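Local coordinates for protein phosphosugar isomerase (Escherichia coli O6:H1, PDB 5UQI) that binds arabinose-5-phosphate and probably acts as an arabinose-5-phosphate isomerase, interconverting this sugar phosphate with a ketose phosphate through a sugar isomerase (SIS) fold, at residues E22-D26 with S27-E31; G55-A58 with R59-A63. All blocks are in the same frame, centred on the assembly; numbering follows the deposited sequence.

Interaction 1 of 2, residues E22-D26 with S27-E31; sequences EEVID and SPLSE
The carbonyl oxygen of Val24 is gripped twice by one residue, Ser27, three positions further along the chain. The hydroxyl donates the shorter bond, Ser27 OG to Val24 O at 2.7 Å, lying 17° from the carbonyl plane. The amide gives a second bond, Ser27 N to Val24 O at 3.1 Å, but comes from above that plane, 68° out of it. With OG set between the backbone N and the carbonyl carbon of Ser27 (chi1 81°), the hydroxyl is turned back to Val24 O, beside the amide bond. Asp26 N still bonds Glu22 O at 2.9 Å in the helical i to i-4 pattern, whereas Ser27 N lies 3.4 Å from Glu23 O at an angle too poor for a bond. Leu29, with positive phi, sends its side chain back toward the helix: Leu29 CD2 meets Val24 CG1 at 4.0 Å, the two side chains crossing at about a right angle. Val24 also packs against Val160 and Val164 of helix 156-175, and Glu31 OE2 accepts a hydrogen bond from Glu140 N, so the loop joins helix 3-25 to helix 32-41 beside helix 156-175 and edge strand 137-140.

Interaction 2 of 2, residues G55-A58 with R59-A63; sequences GIIA and RKLAA
Four backbone hydrogen bonds carry this turn of helix 52-67, each from an amide to the carbonyl four residues earlier. Arg59 N reaches Gly55 O at 2.9 Å and Lys60 N reaches Ile56 O at 3.1 Å. Leu61 N bonds Ile57 O at 2.8 Å, and Ala62 N reaches Ala58 O at 2.9 Å with an N-H...O angle of 166°.

Apolar contact follows the same spacing. Ile57 CG2, which lies opposite its backbone N across the CA-CB bond, approaches Leu61 CD1 at 4.2 Å, and the two side chains cross obliquely. Ile57 reaches on to Ser158 and Leu162 of helix 156-175, while Ala58, Leu61 and Ala62 pack on Phe48 of strand 46-50, Ala58 and Leu61 also touch Ile97 of the middle strand 93-97, and Ala58 and Ala62 also meet Phe74.

The two charged side chains behave differently. Arg59 bends at chi3 (-111°) and runs back along the preceding turn, where Ile56 CG1 stands at the edge of the guanidinium, 3.8 Å from Arg59 NH2. Lys60 bends at chi2 (-75°) and extends away from the 55-58 turn; its NZ forms a salt bridge with Asp166 OD1 and a hydrogen bond with Thr64 OG1.

This chemistry implies an amphipathic helix within the beta-alpha-beta unit of strands 46-50 and 72-76: small and branched apolar groups seat it on the sheet, the Lys60-Asp166 pair ties it to helix 156-175, and its preceding residues 52-54 line the arabinose-5-phosphate pocket.

How the interactions relate
Both contacts are local, one at the end of a helix and the other within one, and they lie in series along the chain with centres about 21 Å apart and nearest atoms about 12 Å apart. Interaction 1 is a surface contact, about 15 Å from the chain centre; interaction 2 is partly buried, at about 7 Å. Helix 156-175 is their common neighbour, receiving Val24 from the first and Ile57, Lys60 and Leu61 from the second. The chemistry follows position: in 22-31 a serine hydroxyl joins the backbone bonding near the C-terminal end of helix 3-25, whereas 55-63 keeps an unbroken backbone ladder and turns its apolar face to the parallel sheet.

Interaction 1 of 2, residues E22-D26 with S27-E31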
loop_
_atom_site.group_PDB
_atom_site.type_symbol
_atom_site.label_atom_id
_atom_site.label_comp_id
_atom_site.label_asym_id
_atom_site.label_seq_id
_atom_site.Cartn_x
_atom_site.Cartn_y
_atom_site.Cartn_z
ATOM N N GLU A 22 4.596 15.526 1.710
ATOM C CA GLU A 22 5.892 16.193 1.639
ATOM C C GLU A 22 6.894 15.535 2.562
ATOM O O GLU A 22 8.050 15.404 2.146
ATOM C CB GLU A 22 5.762 17.674 2.071
ATOM C CG GLU A 22 5.158 18.622 1.069
ATOM C CD GLU A 22 5.218 20.105 1.526
ATOM O OE1 GLU A 22 5.447 20.377 2.714
ATOM O OE2 GLU A 22 4.997 21.015 0.686
ATOM N N GLU A 23 6.472 15.146 3.770
ATOM C CA GLU A 23 7.311 14.531 4.817
ATOM C C GLU A 23 7.912 13.285 4.207
ATOM O O GLU A 23 9.095 13.006 4.372
ATOM C CB GLU A 23 6.517 14.125 6.056
ATOM C CG GLU A 23 5.780 15.248 6.776
ATOM C CD GLU A 23 6.666 16.142 7.618
ATOM O OE1 GLU A 23 7.797 15.722 7.973
ATOM O OE2 GLU A 23 6.207 17.267 7.939
ATOM N N VAL A 24 7.100 12.552 3.432
ATOM C CA VAL A 24 7.576 11.291 2.831
ATOM C C VAL A 24 8.527 11.524 1.642
ATOM O O VAL A 24 9.557 10.838 1.546
ATOM C CB VAL A 24 6.385 10.332 2.435
ATOM C CG1 VAL A 24 6.902 9.102 1.695
ATOM C CG2 VAL A 24 5.617 9.937 3.697
ATOM N N ILE A 25 8.234 12.497 0.778
ATOM C CA ILE A 25 9.064 12.796 -0.397
ATOM C C ILE A 25 10.447 13.281 0.101
ATOM O O ILE A 25 11.460 12.997 -0.552
ATOM C CB ILE A 25 8.428 13.860 -1.306
ATOM C CG1 ILE A 25 7.164 13.336 -1.954
ATOM C CG2 ILE A 25 9.378 14.273 -2.434
ATOM C CD1 ILE A 25 6.395 14.405 -2.732
ATOM N N ASP A 26 10.437 13.979 1.226
ATOM C CA ASP A 26 11.692 14.529 1.815
ATOM C C ASP A 26 12.506 13.487 2.578
ATOM O O ASP A 26 13.644 13.756 2.989
ATOM C CB ASP A 26 11.393 15.735 2.728
ATOM C CG ASP A 26 10.929 16.978 1.956
ATOM O OD1 ASP A 26 11.075 17.064 0.711
ATOM O OD2 ASP A 26 10.381 17.867 2.626
ATOM N N SER A 27 11.955 12.292 2.767
ATOM C CA SER A 27 12.607 11.239 3.554
ATOM C C SER A 27 13.545 10.399 2.639
ATOM O O SER A 27 13.488 10.464 1.422
ATOM C CB SER A 27 11.542 10.418 4.303
ATOM O OG SER A 27 10.982 9.459 3.440
ATOM N N PRO A 28 14.446 9.578 3.208
ATOM C CA PRO A 28 15.419 8.906 2.298
ATOM C C PRO A 28 14.856 7.798 1.388
ATOM O O PRO A 28 15.451 7.474 0.359
ATOM C CB PRO A 28 16.429 8.255 3.280
ATOM C CG PRO A 28 16.228 8.956 4.602
ATOM C CD PRO A 28 14.808 9.438 4.637
ATOM N N LEU A 29 13.738 7.196 1.836
ATOM C CA LEU A 29 13.113 6.053 1.156
ATOM C C LEU A 29 14.156 4.973 0.839
ATOM O O LEU A 29 14.121 4.393 -0.231
ATOM C CB LEU A 29 12.396 6.539 -0.141
ATOM C CG LEU A 29 11.345 7.640 0.127
ATOM C CD1 LEU A 29 10.578 8.005 -1.149
ATOM C CD2 LEU A 29 10.404 7.285 1.268
ATOM N N SER A 30 15.095 4.720 1.773
ATOM C CA SER A 30 16.236 3.784 1.490
ATOM C C SER A 30 15.855 2.424 0.943
ATOM O O SER A 30 16.477 1.942 -0.030
ATOM C CB SER A 30 17.081 3.636 2.752
ATOM O OG SER A 30 17.632 4.921 2.995
ATOM N N GLU A 31 14.803 1.830 1.520
ATOM C CA GLU A 31 14.412 0.458 1.135
ATOM C C GLU A 31 13.608 0.389 -0.155
ATOM O O GLU A 31 13.270 -0.691 -0.611
ATOM C CB GLU A 31 13.649 -0.220 2.310
ATOM C CG GLU A 31 12.291 0.349 2.688
ATOM C CD GLU A 31 12.272 1.655 3.519
ATOM O OE1 GLU A 31 12.964 2.633 3.161
ATOM O OE2 GLU A 31 11.529 1.777 4.521
#

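Interaction 2 of 2, residues G55-A58 with R59-A63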
loop_
_atom_site.group_PDB
_atom_site.type_symbol
_atom_site.label_atom_id
_atom_site.label_comp_id
_atom_site.label_asym_id
_atom_site.label_seq_id
_atom_site.Cartn_x
_atom_site.Cartn_y
_atom_site.Cartn_z
ATOM N N GLY A 55 -7.255 -1.143 3.389
ATOM C CA GLY A 55 -7.730 -2.157 2.439
ATOM C C GLY A 55 -8.299 -1.463 1.187
ATOM O O GLY A 55 -8.155 -1.990 0.126
ATOM N N ILE A 56 -8.986 -0.332 1.364
ATOM C CA ILE A 56 -9.542 0.354 0.180
ATOM C C ILE A 56 -8.386 0.928 -0.661
ATOM O O ILE A 56 -8.387 0.791 -1.892
ATOM C CB ILE A 56 -10.562 1.436 0.565
ATOM C CG1 ILE A 56 -11.700 0.788 1.323
ATOM C CG2 ILE A 56 -11.061 2.074 -0.748
ATOM C CD1 ILE A 56 -12.625 1.804 2.008
ATOM N N ILE A 57 -7.386 1.501 0.022
ATOM C CA ILE A 57 -6.171 1.945 -0.740
ATOM C C ILE A 57 -5.465 0.730 -1.390
ATOM O O ILE A 57 -4.996 0.860 -2.534
ATOM C CB ILE A 57 -5.216 2.719 0.199
ATOM C CG1 ILE A 57 -5.924 3.986 0.697
ATOM C CG2 ILE A 57 -3.930 3.071 -0.570
ATOM C CD1 ILE A 57 -6.548 4.895 -0.337
ATOM N N ALA A 58 -5.397 -0.409 -0.699
ATOM C CA ALA A 58 -4.811 -1.647 -1.255
ATOM C C ALA A 58 -5.547 -2.064 -2.526
ATOM O O ALA A 58 -4.921 -2.453 -3.518
ATOM C CB ALA A 58 -4.863 -2.764 -0.205
ATOM N N ARG A 59 -6.891 -1.936 -2.536
ATOM C CA ARG A 59 -7.702 -2.235 -3.761
ATOM C C ARG A 59 -7.268 -1.266 -4.890
ATOM O O ARG A 59 -7.125 -1.716 -6.041
ATOM C CB ARG A 59 -9.228 -2.051 -3.541
ATOM C CG ARG A 59 -9.900 -3.146 -2.822
ATOM C CD ARG A 59 -11.425 -2.856 -2.694
ATOM N NE ARG A 59 -11.728 -2.575 -1.270
ATOM C CZ ARG A 59 -12.416 -3.332 -0.400
ATOM N NH1 ARG A 59 -12.937 -4.509 -0.759
ATOM N NH2 ARG A 59 -12.604 -2.896 0.864
ATOM N N LYS A 60 -7.125 0.049 -4.582
ATOM C CA LYS A 60 -6.703 1.000 -5.603
ATOM C C LYS A 60 -5.327 0.623 -6.136
ATOM O O LYS A 60 -5.151 0.580 -7.379
ATOM C CB LYS A 60 -6.652 2.406 -4.978
ATOM C CG LYS A 60 -6.791 3.519 -6.045
ATOM C CD LYS A 60 -5.508 3.733 -6.893
ATOM C CE LYS A 60 -5.582 5.048 -7.670
ATOM N NZ LYS A 60 -4.236 5.212 -8.371
ATOM N N LEU A 61 -4.387 0.304 -5.229
ATOM C CA LEU A 61 -3.039 0.027 -5.703
ATOM C C LEU A 61 -2.974 -1.268 -6.528
ATOM O O LEU A 61 -2.239 -1.318 -7.533
ATOM C CB LEU A 61 -2.090 -0.089 -4.479
ATOM C CG LEU A 61 -1.936 1.263 -3.761
ATOM C CD1 LEU A 61 -0.934 1.030 -2.601
ATOM C CD2 LEU A 61 -1.327 2.337 -4.731
ATOM N N ALA A 62 -3.729 -2.308 -6.143
ATOM C CA ALA A 62 -3.748 -3.531 -7.013
ATOM C C ALA A 62 -4.229 -3.168 -8.399
ATOM O O ALA A 62 -3.657 -3.662 -9.372
ATOM C CB ALA A 62 -4.686 -4.592 -6.360
ATOM N N ALA A 63 -5.279 -2.337 -8.483
ATOM C CA ALA A 63 -5.824 -2.003 -9.783
ATOM C C ALA A 63 -4.809 -1.157 -10.579
ATOM O O ALA A 63 -4.634 -1.385 -11.767
ATOM C CB ALA A 63 -7.169 -1.272 -9.602
#